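Local coordinates for TRAP-type C4-dicarboxylate:H+ symport system substrate-binding component DctP (Shewanella oneidensis, PDB 4MX6), which binds succinate as the periplasmic component of a TRAP system and probably delivers C4-dicarboxylates to its proton-coupled membrane transporter, at residues A[102-107]-A[179-184]; A[112-117]-A[137-142]. One frame throughout, in Å; residues are numbered along the deposited sequence.

Contact 1: residues A[102-107]-A[179-184]. With SIN (succinic acid), chain B.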
# COMPACT_ATOMS: atom_id res chain seq x y z
N LEU A 102 -0.45 2.39 3.66
CA LEU A 102 -0.29 3.64 4.40
C LEU A 102 -1.49 4.57 4.19
O LEU A 102 -1.68 5.48 5.00
CB LEU A 102 1.03 4.32 4.00
CG LEU A 102 2.27 3.50 4.40
CD1 LEU A 102 3.50 3.96 3.66
CD2 LEU A 102 2.51 3.58 5.90
N SER A 103 -2.26 4.36 3.12
CA SER A 103 -3.44 5.16 2.80
C SER A 103 -4.64 4.88 3.70
O SER A 103 -5.62 5.61 3.64
CB SER A 103 -3.90 4.85 1.37
OG SER A 103 -2.83 4.84 0.45
N LYS A 104 -4.58 3.83 4.51
CA LYS A 104 -5.78 3.29 5.15
C LYS A 104 -5.85 3.55 6.65
O LYS A 104 -6.55 2.84 7.38
CB LYS A 104 -5.92 1.79 4.83
CG LYS A 104 -6.20 1.53 3.34
CD LYS A 104 -6.20 0.06 2.97
CE LYS A 104 -6.39 -0.12 1.47
NZ LYS A 104 -6.18 -1.53 1.03
N PHE A 105 -5.13 4.56 7.12
CA PHE A 105 -5.00 4.83 8.55
C PHE A 105 -5.71 6.10 9.04
O PHE A 105 -5.55 6.47 10.21
CB PHE A 105 -3.52 4.89 8.93
CG PHE A 105 -2.84 3.54 8.93
CD1 PHE A 105 -3.00 2.67 9.99
CD2 PHE A 105 -2.02 3.15 7.89
CE1 PHE A 105 -2.36 1.44 10.02
CE2 PHE A 105 -1.38 1.91 7.91
CZ PHE A 105 -1.54 1.07 8.99
N GLU A 106 -6.51 6.75 8.20
CA GLU A 106 -7.08 8.05 8.53
C GLU A 106 -7.97 8.07 9.77
O GLU A 106 -8.16 9.12 10.38
CB GLU A 106 -7.83 8.66 7.34
CG GLU A 106 -6.88 9.10 6.24
CD GLU A 106 -7.57 9.66 4.98
OE1 GLU A 106 -8.81 9.57 4.88
OE2 GLU A 106 -6.85 10.17 4.08
N ARG A 107 -8.56 6.94 10.13
CA ARG A 107 -9.37 6.91 11.34
C ARG A 107 -8.53 7.03 12.59
O ARG A 107 -9.06 7.33 13.66
CB ARG A 107 -10.21 5.65 11.43
CG ARG A 107 -11.08 5.67 12.68
CD ARG A 107 -12.10 4.58 12.68
NE ARG A 107 -11.46 3.28 12.57
CZ ARG A 107 -12.10 2.15 12.32
NH1 ARG A 107 -13.42 2.16 12.16
NH2 ARG A 107 -11.42 1.01 12.23
N ARG A 179 -12.01 3.69 -8.70
CA ARG A 179 -11.92 3.20 -7.33
C ARG A 179 -10.66 3.76 -6.69
O ARG A 179 -9.62 3.86 -7.34
CB ARG A 179 -11.89 1.68 -7.29
CG ARG A 179 -11.73 1.10 -5.88
CD ARG A 179 -10.28 0.79 -5.53
NE ARG A 179 -10.16 0.27 -4.16
CZ ARG A 179 -9.04 -0.21 -3.64
NH1 ARG A 179 -9.01 -0.59 -2.37
NH2 ARG A 179 -7.94 -0.31 -4.37
N VAL A 180 -10.77 4.09 -5.41
CA VAL A 180 -9.62 4.42 -4.58
C VAL A 180 -9.68 3.60 -3.29
O VAL A 180 -10.75 3.23 -2.80
CB VAL A 180 -9.51 5.93 -4.24
CG1 VAL A 180 -9.14 6.73 -5.47
CG2 VAL A 180 -10.79 6.44 -3.59
N MET A 181 -8.50 3.36 -2.72
CA MET A 181 -8.39 2.99 -1.32
C MET A 181 -9.09 4.07 -0.49
O MET A 181 -9.26 5.20 -0.94
CB MET A 181 -6.92 2.88 -0.92
CG MET A 181 -6.19 1.75 -1.65
SD MET A 181 -4.45 1.56 -1.19
CE MET A 181 -3.67 2.88 -2.13
N ALA A 182 -9.47 3.73 0.74
CA ALA A 182 -10.28 4.64 1.55
C ALA A 182 -9.44 5.78 2.15
O ALA A 182 -9.10 5.77 3.33
CB ALA A 182 -11.02 3.88 2.62
N SER A 183 -9.14 6.76 1.31
CA SER A 183 -8.27 7.89 1.62
C SER A 183 -8.85 9.16 1.05
O SER A 183 -9.14 9.25 -0.14
CB SER A 183 -6.90 7.67 1.00
OG SER A 183 -6.19 8.89 0.93
N ASP A 184 -9.00 10.18 1.90
CA ASP A 184 -9.40 11.50 1.43
C ASP A 184 -8.38 12.11 0.45
O ASP A 184 -8.75 12.88 -0.44
CB ASP A 184 -9.57 12.47 2.60
CG ASP A 184 -10.77 12.16 3.47
OD1 ASP A 184 -11.72 11.51 2.99
OD2 ASP A 184 -10.78 12.63 4.64
C1 SIN B . -2.79 -4.01 -0.92
O1 SIN B . -2.75 -4.18 0.32
O2 SIN B . -1.79 -4.13 -1.66
C2 SIN B . -4.10 -3.58 -1.55
C3 SIN B . -4.00 -2.10 -1.93
C4 SIN B . -5.32 -1.58 -2.46
O3 SIN B . -5.37 -1.13 -3.64
O4 SIN B . -6.33 -1.57 -1.72
O HOH W 1 -7.59 6.04 5.62
O HOH W 2 -11.09 8.01 4.12
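Two positive side chains converge on a single ligand oxygen: Lys-104, crossing Met-181 at about a right angle, and Arg-179 both donate to O4 of succinate, with NZ and NH1 standing 4.5 Å apart. The arrangement belongs to the ligand cleft of a TRAP solute-binding protein, where an arginine pairs with the substrate carboxylate. Arg-179 NH2 reaches O3 at 2.8 Å while NH1 reaches O4 at 2.9 Å, so the guanidinium edge faces the carboxylate squarely. Asp-83, salt-bridged to Lys-104 NZ, probably offsets some of the charge. Met-181 links protein and ligand: its CG lies 3.6 Å from Lys-104 CE and 3.3 Å from succinate O4, and the bend at chi3 (-79°) turns CE toward Ser-103 OG, a hydroxyl hydrogen-bonded to Asp-116. Away from the ligand, one water receives the N-H of Glu-106 and donates to the carbonyl oxygens of Ser-103 and Ala-182, joining two acceptors that could not bond directly. Helix 184-191 starts here, with Ser-183 as N-cap, its OG hydrogen-bonded to Leu-186 N and also to Asp-116. Asp-184 N, in its first turn, donates to Glu-106 OE1 over 3.0 Å at 170°, on the syn lone pair of that oxygen.

Contact 2: residues A[112-117]-A[137-142]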
# COMPACT_ATOMS: atom_id res chain seq x y z
N LEU A 112 -0.14 10.11 8.29
CA LEU A 112 0.32 9.22 7.23
C LEU A 112 -0.18 9.64 5.85
O LEU A 112 0.28 9.10 4.84
CB LEU A 112 -0.04 7.76 7.54
CG LEU A 112 0.74 7.19 8.73
CD1 LEU A 112 0.15 5.89 9.21
CD2 LEU A 112 2.20 6.99 8.35
N GLN A 113 -1.10 10.61 5.81
CA GLN A 113 -1.61 11.15 4.56
C GLN A 113 -0.51 11.64 3.63
O GLN A 113 -0.68 11.68 2.42
CB GLN A 113 -2.60 12.30 4.84
CG GLN A 113 -3.91 11.80 5.39
CD GLN A 113 -4.95 12.88 5.53
OE1 GLN A 113 -6.11 12.69 5.17
NE2 GLN A 113 -4.56 14.03 6.07
N VAL A 114 0.63 12.05 4.20
CA VAL A 114 1.76 12.49 3.40
C VAL A 114 2.12 11.46 2.32
O VAL A 114 2.46 11.83 1.20
CB VAL A 114 2.98 12.84 4.28
CG1 VAL A 114 3.51 11.63 5.04
CG2 VAL A 114 4.07 13.48 3.43
N PHE A 115 2.03 10.18 2.65
CA PHE A 115 2.42 9.14 1.72
C PHE A 115 1.54 9.06 0.47
O PHE A 115 1.97 8.50 -0.54
CB PHE A 115 2.45 7.78 2.42
CG PHE A 115 3.66 7.56 3.29
CD1 PHE A 115 4.90 7.31 2.71
CD2 PHE A 115 3.55 7.57 4.67
CE1 PHE A 115 6.00 7.08 3.50
CE2 PHE A 115 4.66 7.34 5.47
CZ PHE A 115 5.89 7.09 4.88
N ASP A 116 0.32 9.58 0.54
CA ASP A 116 -0.63 9.52 -0.57
C ASP A 116 -0.48 10.67 -1.55
O ASP A 116 -1.12 10.68 -2.59
CB ASP A 116 -2.06 9.55 -0.03
CG ASP A 116 -2.51 8.22 0.53
OD1 ASP A 116 -1.83 7.21 0.28
OD2 ASP A 116 -3.58 8.20 1.20
N LEU A 117 0.31 11.69 -1.22
CA LEU A 117 0.36 12.88 -2.07
C LEU A 117 0.88 12.54 -3.47
O LEU A 117 1.92 11.89 -3.62
CB LEU A 117 1.20 13.99 -1.42
CG LEU A 117 0.61 14.58 -0.14
CD1 LEU A 117 1.55 15.59 0.46
CD2 LEU A 117 -0.75 15.23 -0.39
N GLN A 137 10.57 7.59 10.57
CA GLN A 137 10.64 6.72 11.73
C GLN A 137 9.64 7.16 12.78
O GLN A 137 8.99 6.33 13.42
CB GLN A 137 12.07 6.65 12.28
CG GLN A 137 13.02 5.91 11.36
CD GLN A 137 12.65 4.44 11.27
OE1 GLN A 137 12.83 3.69 12.24
NE2 GLN A 137 12.13 4.03 10.13
N ALA A 138 9.49 8.46 12.97
CA ALA A 138 8.53 8.97 13.94
C ALA A 138 7.10 8.55 13.56
O ALA A 138 6.28 8.29 14.43
CB ALA A 138 8.64 10.48 14.07
N LEU A 139 6.81 8.48 12.27
CA LEU A 139 5.47 8.11 11.82
C LEU A 139 5.09 6.68 12.24
O LEU A 139 3.90 6.38 12.35
CB LEU A 139 5.35 8.29 10.30
CG LEU A 139 5.18 9.74 9.84
CD1 LEU A 139 5.41 9.91 8.37
CD2 LEU A 139 3.78 10.25 10.18
N LEU A 140 6.07 5.82 12.51
CA LEU A 140 5.76 4.47 12.98
C LEU A 140 5.05 4.50 14.34
O LEU A 140 4.35 3.54 14.70
CB LEU A 140 7.03 3.61 13.09
CG LEU A 140 7.65 3.21 11.75
CD1 LEU A 140 9.05 2.65 11.94
CD2 LEU A 140 6.77 2.20 11.03
N ASN A 141 5.25 5.59 15.09
CA ASN A 141 4.64 5.72 16.41
C ASN A 141 3.44 6.66 16.43
O ASN A 141 2.95 7.00 17.49
CB ASN A 141 5.69 6.21 17.43
CG ASN A 141 6.82 5.23 17.59
OD1 ASN A 141 6.63 4.02 17.49
ND2 ASN A 141 8.02 5.74 17.84
N SER A 142 2.95 7.05 15.25
CA SER A 142 1.91 8.06 15.15
C SER A 142 0.55 7.62 15.69
O SER A 142 -0.32 8.47 15.90
CB SER A 142 1.77 8.52 13.69
OG SER A 142 1.39 7.46 12.82
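The Phe-115 ring is approached obliquely by Leu-139 CD1, 3.9 Å from CE2, and the two side chains run past each other in opposite directions. Leu-102 CD1 sits against one face of this ring near CG, on the opposite side of the ring plane from Leu-139 CD1, and the ring of Phe-130 from helix 124-132 also meets it, the planes about 75° apart. Leu-112 passes Leu-139 in the same opposed sense, bringing CD2 to 3.9 Å from Leu-139 CB, while Val-114 CG1 approaches Leu-139 CD1 at 4.2 Å. Leu-139 is thus wedged among three apolar side chains of residues 112-117, whose backbone follows a helical course from Leu-112 to Asp-116. This is plain hydrophobic packing within the solute-binding fold, joining the loop before helix 124-132 to helix 134-139 and the type I beta turn from Leu-139 to Ser-142. The oxygen of Leu-139 accepts two bonds from Ser-142, one from the backbone N and one from the hydroxyl. With OG between the backbone N and the carbonyl carbon (chi1 62°), the hydroxyl reaches a lone pair of Leu-139 O in the carbonyl plane at 2.8 Å, and this same OG lies 4.1 Å from Leu-112 CD1.

Contact 2 is nested in the chain loop that contact 1 closes, and their centres lie 12 Å apart. Contact 1 is partly buried and largely polar, with charges, waters and ligand at the cleft; contact 2 is buried, and its cross-contacts are almost wholly apolar. Residues 102-107 and 112-117 share the loop between helices 86-91 and 124-132, whereas their partners lead from strand 177-180 into helix 184-191, and from helix 134-139 into a turn. Asp-116 connects the two sites: its OD1 lies 2.6 Å from Ser-103 OG and its OD2 2.7 Å from Ser-183 OG, both probable hydrogen bonds. One carboxylate from 112-117 thus ties together the two segments that hold Lys-104 and Arg-179 beside succinate.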